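Long-range contacts in AlkZ (Streptomyces sahachiroi, PDB 5UUJ), which belongs to the DNA glycosylase AlkZ-like family, a group in the helix-turn-helix clan, and is a largely helical protein with small beta sheets: residues S29-V34 with D70-K75; V174-P179 with S192-D197. All coordinates share one frame; numbering follows the deposited sequence.

Contact 1: residues S29-V34 with D70-K75; sequences SASDVV and DLSLMK
S72 and L73 meet the N-terminal part of helix 30-36 through S31, A30 and V34, at a point where a Schellman motif ends helix 62-69 and the chain turns into strand 74-77. That strand belongs to a three-stranded antiparallel sheet with order 1-3-2, an arrangement consistent with a winged-helix unit. D70 is the first residue beyond the helix, and its carboxylate folds back so that OD1 takes a weak bond from S72 N. L71 follows with a positive phi of 65°, the C-prime residue of the motif, and its N-H reaches V68 O while that of S72 reaches E67 O. The OG of S72, placed between the backbone N and the carbonyl carbon (chi1 55°), also hydrogen-bonds with E67 O. Across the contact, S31 OG lies 3.4 Å from S72 O and 3.6 Å from S72 OG. The hydroxyl of S31 has its hydrogen bond with E67 OE1, whose other oxygen, OE2, accepts from A30 N; the carboxylate thus ties the start of helix 30-36 to helix 62-69. That start is further fixed by a capping box, in which D32 N gives a 3.0 Å bond to S29 OG and S29 N one to D32 OD2. L73 carries the apolar half of the contact and buries the most surface. Its CG sits anti to the carbonyl carbon (chi1 -75°), and the two methyls divide the helix surface between them. CD1 touches the small A30 at CB, 4.0 Å away, where a lone methyl lets the leucine branch come close. Beta-branched V34 presents more: L73 CD2 lies 3.9 Å from V34 CB and 4.0 Å from each of V34 CG1 and CG2.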
loop_
_atom_site.group_PDB
_atom_site.type_symbol
_atom_site.label_atom_id
_atom_site.label_comp_id
_atom_site.label_asym_id
_atom_site.label_seq_id
_atom_site.Cartn_x
_atom_site.Cartn_y
_atom_site.Cartn_z
ATOM N N SER A 29 0.656 -0.178 -17.100
ATOM C CA SER A 29 0.905 -1.562 -16.721
ATOM C C SER A 29 0.668 -1.720 -15.223
ATOM O O SER A 29 0.556 -0.728 -14.499
ATOM C CB SER A 29 2.331 -1.972 -17.081
ATOM O OG SER A 29 3.270 -1.302 -16.259
ATOM N N ALA A 30 0.588 -2.961 -14.756
ATOM C CA ALA A 30 0.438 -3.215 -13.328
ATOM C C ALA A 30 1.636 -2.657 -12.562
ATOM O O ALA A 30 1.488 -2.145 -11.453
ATOM C CB ALA A 30 0.275 -4.701 -13.059
ATOM N N SER A 31 2.820 -2.753 -13.164
ATOM C CA SER A 31 4.036 -2.215 -12.555
ATOM C C SER A 31 3.978 -0.696 -12.460
ATOM O O SER A 31 4.428 -0.119 -11.471
ATOM C CB SER A 31 5.274 -2.638 -13.348
ATOM O OG SER A 31 5.511 -4.027 -13.210
ATOM N N ASP A 32 3.433 -0.050 -13.489
ATOM C CA ASP A 32 3.259 1.403 -13.476
ATOM C C ASP A 32 2.357 1.842 -12.327
ATOM O O ASP A 32 2.652 2.822 -11.642
ATOM C CB ASP A 32 2.672 1.902 -14.801
ATOM C CG ASP A 32 3.646 1.789 -15.959
ATOM O OD1 ASP A 32 4.869 1.734 -15.712
ATOM O OD2 ASP A 32 3.184 1.764 -17.118
ATOM N N VAL A 33 1.261 1.118 -12.122
ATOM C CA VAL A 33 0.319 1.445 -11.058
ATOM C C VAL A 33 0.942 1.220 -9.677
ATOM O O VAL A 33 0.908 2.105 -8.820
ATOM C CB VAL A 33 -0.978 0.615 -11.179
ATOM C CG1 VAL A 33 -1.897 0.855 -9.982
ATOM C CG2 VAL A 33 -1.697 0.958 -12.465
ATOM N N VAL A 34 1.505 0.036 -9.465
ATOM C CA VAL A 34 2.111 -0.297 -8.181
ATOM C C VAL A 34 3.244 0.671 -7.856
ATOM O O VAL A 34 3.368 1.133 -6.720
ATOM C CB VAL A 34 2.639 -1.747 -8.171
ATOM C CG1 VAL A 34 3.468 -2.030 -6.916
ATOM C CG2 VAL A 34 1.483 -2.719 -8.257
ATOM N N ASP A 70 6.199 -12.958 -14.356
ATOM C CA ASP A 70 7.447 -12.624 -15.048
ATOM C C ASP A 70 8.373 -11.804 -14.144
ATOM O O ASP A 70 9.360 -11.233 -14.608
ATOM C CB ASP A 70 7.176 -11.882 -16.375
ATOM C CG ASP A 70 6.481 -10.532 -16.193
ATOM O OD1 ASP A 70 6.703 -9.846 -15.173
ATOM O OD2 ASP A 70 5.717 -10.142 -17.106
ATOM N N LEU A 71 8.034 -11.752 -12.858
ATOM C CA LEU A 71 8.908 -11.212 -11.819
ATOM C C LEU A 71 9.195 -9.720 -11.978
ATOM O O LEU A 71 10.264 -9.245 -11.590
ATOM C CB LEU A 71 10.230 -11.988 -11.786
ATOM C CG LEU A 71 10.101 -13.508 -11.639
ATOM C CD1 LEU A 71 11.462 -14.176 -11.765
ATOM C CD2 LEU A 71 9.443 -13.881 -10.316
ATOM N N SER A 72 8.240 -8.981 -12.536
ATOM C CA SER A 72 8.337 -7.524 -12.570
ATOM C C SER A 72 7.626 -6.925 -11.353
ATOM O O SER A 72 7.673 -5.716 -11.132
ATOM C CB SER A 72 7.760 -6.960 -13.877
ATOM O OG SER A 72 6.429 -7.385 -14.095
ATOM N N LEU A 73 6.978 -7.782 -10.565
ATOM C CA LEU A 73 6.374 -7.378 -9.297
ATOM C C LEU A 73 6.748 -8.369 -8.205
ATOM O O LEU A 73 6.901 -9.560 -8.471
ATOM C CB LEU A 73 4.850 -7.288 -9.417
ATOM C CG LEU A 73 4.280 -6.085 -10.167
ATOM C CD1 LEU A 73 2.769 -6.196 -10.252
ATOM C CD2 LEU A 73 4.675 -4.784 -9.497
HETATM N N MSE A 74 6.899 -7.870 -6.981
HETATM C CA MSE A 74 7.182 -8.725 -5.834
HETATM C C MSE A 74 6.096 -8.565 -4.780
HETATM O O MSE A 74 5.397 -7.552 -4.738
HETATM C CB MSE A 74 8.558 -8.403 -5.236
HETATM C CG MSE A 74 8.572 -7.302 -4.187
HETATM SE SE MSE A 74 10.378 -6.864 -3.570
HETATM C CE MSE A 74 10.762 -8.450 -2.502
ATOM N N LYS A 75 5.946 -9.587 -3.947
ATOM C CA LYS A 75 5.042 -9.530 -2.806
ATOM C C LYS A 75 5.851 -9.699 -1.531
ATOM O O LYS A 75 6.568 -10.687 -1.364
ATOM C CB LYS A 75 3.960 -10.607 -2.903
ATOM C CG LYS A 75 3.043 -10.459 -4.104
ATOM C CD LYS A 75 2.127 -11.663 -4.273
ATOM C CE LYS A 75 1.166 -11.803 -3.107
ATOM N NZ LYS A 75 0.168 -12.887 -3.339
#

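Contact 2: residues V174-P179 with S192-D197; sequences VLCHGP and SQFGAD
Q193 points its amide at the backbone of H177, while its neighbour F194 turns a ring edge toward C176. Helix 190-194 is thereby joined to strand 176-177, an outer strand of an antiparallel three-stranded sheet in the strand order 1-3-2, consistent with a winged-helix unit. Glutamine suits the place because it is long and has both a donor and an acceptor at its tip. Its CG is anti to the backbone N (chi1 -179°) and the chain stays extended beyond it. NE2 gives H177 O a hydrogen bond of 3.1 Å, nearly straight at 167°. The donor lies in the carbonyl plane and the carbonyl oxygen close to the amide plane of Q193, so the bond favours one rotation of the amide. With NE2 committed in this way, OE1 faces the next two residues: it is 3.7 Å from G178 CA and 3.5 Å from P179 CD, the proline and glutamine side chains reaching toward each other tip to tip. C176 SG lies off the NE2 end of the amide, tilted out of its plane. It is 3.7 Å from Q193 NE2 and 3.9 Å from F194 CE2, lying at the ring edge, 75° off the normal and 5.2 Å from the F194 centroid. This is a sulfur-aromatic contact of the edge kind, and a compact, weakly polar thiol can serve both the amide and the ring. One face of the F194 ring is covered by Q193 itself, whose CG lies 4.0 Å above the ring centre. The imidazole of H177 turns from the helix and meets the ring of W77. The chemistry is divided: one directional bond fixes the glutamine against the carbonyl of H177, and the sulfur and the ring edge add weakly polar and apolar packing beside it.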
loop_
_atom_site.group_PDB
_atom_site.type_symbol
_atom_site.label_atom_id
_atom_site.label_comp_id
_atom_site.label_asym_id
_atom_site.label_seq_id
_atom_site.Cartn_x
_atom_site.Cartn_y
_atom_site.Cartn_z
ATOM N N VAL A 174 15.652 -10.093 3.206
ATOM C CA VAL A 174 16.156 -11.462 3.103
ATOM C C VAL A 174 15.043 -12.460 2.794
ATOM O O VAL A 174 15.306 -13.652 2.651
ATOM C CB VAL A 174 16.887 -11.908 4.395
ATOM C CG1 VAL A 174 18.082 -11.006 4.664
ATOM C CG2 VAL A 174 15.948 -11.926 5.595
ATOM N N LEU A 175 13.805 -11.986 2.687
ATOM C CA LEU A 175 12.719 -12.860 2.256
ATOM C C LEU A 175 11.587 -12.095 1.591
ATOM O O LEU A 175 11.348 -10.920 1.869
ATOM C CB LEU A 175 12.172 -13.689 3.434
ATOM C CG LEU A 175 11.311 -13.103 4.562
ATOM C CD1 LEU A 175 9.874 -12.834 4.160
ATOM C CD2 LEU A 175 11.313 -14.077 5.727
ATOM N N CYS A 176 10.909 -12.793 0.688
ATOM C CA CYS A 176 9.722 -12.290 0.018
ATOM C C CYS A 176 8.965 -13.504 -0.489
ATOM O O CYS A 176 9.447 -14.624 -0.351
ATOM C CB CYS A 176 10.084 -11.348 -1.131
ATOM S SG CYS A 176 11.070 -12.130 -2.440
ATOM N N HIS A 177 7.791 -13.296 -1.073
ATOM C CA HIS A 177 7.048 -14.404 -1.659
ATOM C C HIS A 177 7.770 -14.959 -2.880
ATOM O O HIS A 177 8.307 -14.206 -3.693
ATOM C CB HIS A 177 5.641 -13.973 -2.070
ATOM C CG HIS A 177 4.665 -13.900 -0.936
ATOM N ND1 HIS A 177 3.340 -14.233 -1.080
ATOM C CD2 HIS A 177 4.825 -13.524 0.354
ATOM C CE1 HIS A 177 2.717 -14.070 0.075
ATOM N NE2 HIS A 177 3.599 -13.640 0.962
ATOM N N GLY A 178 7.776 -16.279 -3.002
ATOM C CA GLY A 178 8.148 -16.924 -4.245
ATOM C C GLY A 178 6.873 -17.202 -5.015
ATOM O O GLY A 178 5.797 -16.765 -4.607
ATOM N N PRO A 179 6.982 -17.927 -6.135
ATOM C CA PRO A 179 5.770 -18.347 -6.840
ATOM C C PRO A 179 4.952 -19.286 -5.964
ATOM O O PRO A 179 5.538 -20.109 -5.263
ATOM C CB PRO A 179 6.306 -19.073 -8.082
ATOM C CG PRO A 179 7.754 -18.666 -8.187
ATOM C CD PRO A 179 8.204 -18.420 -6.789
ATOM N N SER A 192 18.118 -13.481 -5.167
ATOM C CA SER A 192 18.225 -14.595 -6.106
ATOM C C SER A 192 17.051 -14.634 -7.085
ATOM O O SER A 192 17.202 -15.076 -8.222
ATOM C CB SER A 192 18.323 -15.930 -5.354
ATOM O OG SER A 192 17.109 -16.257 -4.700
ATOM N N GLN A 193 15.883 -14.165 -6.657
ATOM C CA GLN A 193 14.703 -14.204 -7.520
ATOM C C GLN A 193 14.697 -13.087 -8.560
ATOM O O GLN A 193 14.250 -13.293 -9.685
ATOM C CB GLN A 193 13.420 -14.127 -6.687
ATOM C CG GLN A 193 12.155 -14.188 -7.529
ATOM C CD GLN A 193 10.919 -14.530 -6.720
ATOM O OE1 GLN A 193 10.321 -15.590 -6.907
ATOM N NE2 GLN A 193 10.527 -13.634 -5.820
ATOM N N PHE A 194 15.195 -11.912 -8.189
ATOM C CA PHE A 194 15.066 -10.734 -9.042
ATOM C C PHE A 194 16.379 -10.302 -9.701
ATOM O O PHE A 194 16.378 -9.429 -10.566
ATOM C CB PHE A 194 14.475 -9.583 -8.227
ATOM C CG PHE A 194 13.109 -9.884 -7.684
ATOM C CD1 PHE A 194 12.025 -10.014 -8.540
ATOM C CD2 PHE A 194 12.907 -10.057 -6.323
ATOM C CE1 PHE A 194 10.764 -10.303 -8.048
ATOM C CE2 PHE A 194 11.646 -10.344 -5.825
ATOM C CZ PHE A 194 10.577 -10.469 -6.689
ATOM N N GLY A 195 17.488 -10.916 -9.299
ATOM C CA GLY A 195 18.771 -10.687 -9.942
ATOM C C GLY A 195 19.163 -9.225 -10.078
ATOM O O GLY A 195 19.217 -8.489 -9.093
ATOM N N ALA A 196 19.431 -8.805 -11.310
ATOM C CA ALA A 196 19.910 -7.453 -11.579
ATOM C C ALA A 196 18.872 -6.380 -11.246
ATOM O O ALA A 196 19.208 -5.201 -11.160
ATOM C CB ALA A 196 20.330 -7.335 -13.029
ATOM N N ASP A 197 17.619 -6.783 -11.069
ATOM C CA ASP A 197 16.570 -5.846 -10.676
ATOM C C ASP A 197 16.587 -5.543 -9.179
ATOM O O ASP A 197 15.929 -4.610 -8.730
ATOM C CB ASP A 197 15.192 -6.386 -11.066
ATOM C CG ASP A 197 14.927 -6.283 -12.551
ATOM O OD1 ASP A 197 15.325 -5.268 -13.158
ATOM O OD2 ASP A 197 14.325 -7.221 -13.112
#

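Overall arrangement
The two contacts follow one another along the chain, contact 1 closing before contact 2 opens, and lie on the same side of the chain's centre, their own centres 13 Å apart. They touch directly. A probable hydrogen bond of 2.9 Å from H177 N to K75 O places the outer strands 74-77 and 176-177 side by side, so two three-stranded sheets meet there. M74, a selenomethionine, packs tightly between them, its CB against F194 CZ and its CE against C176 CB. Contact 2 lies farther from the chain centre, its own centre about 19 Å away against about 13 Å for that of contact 1.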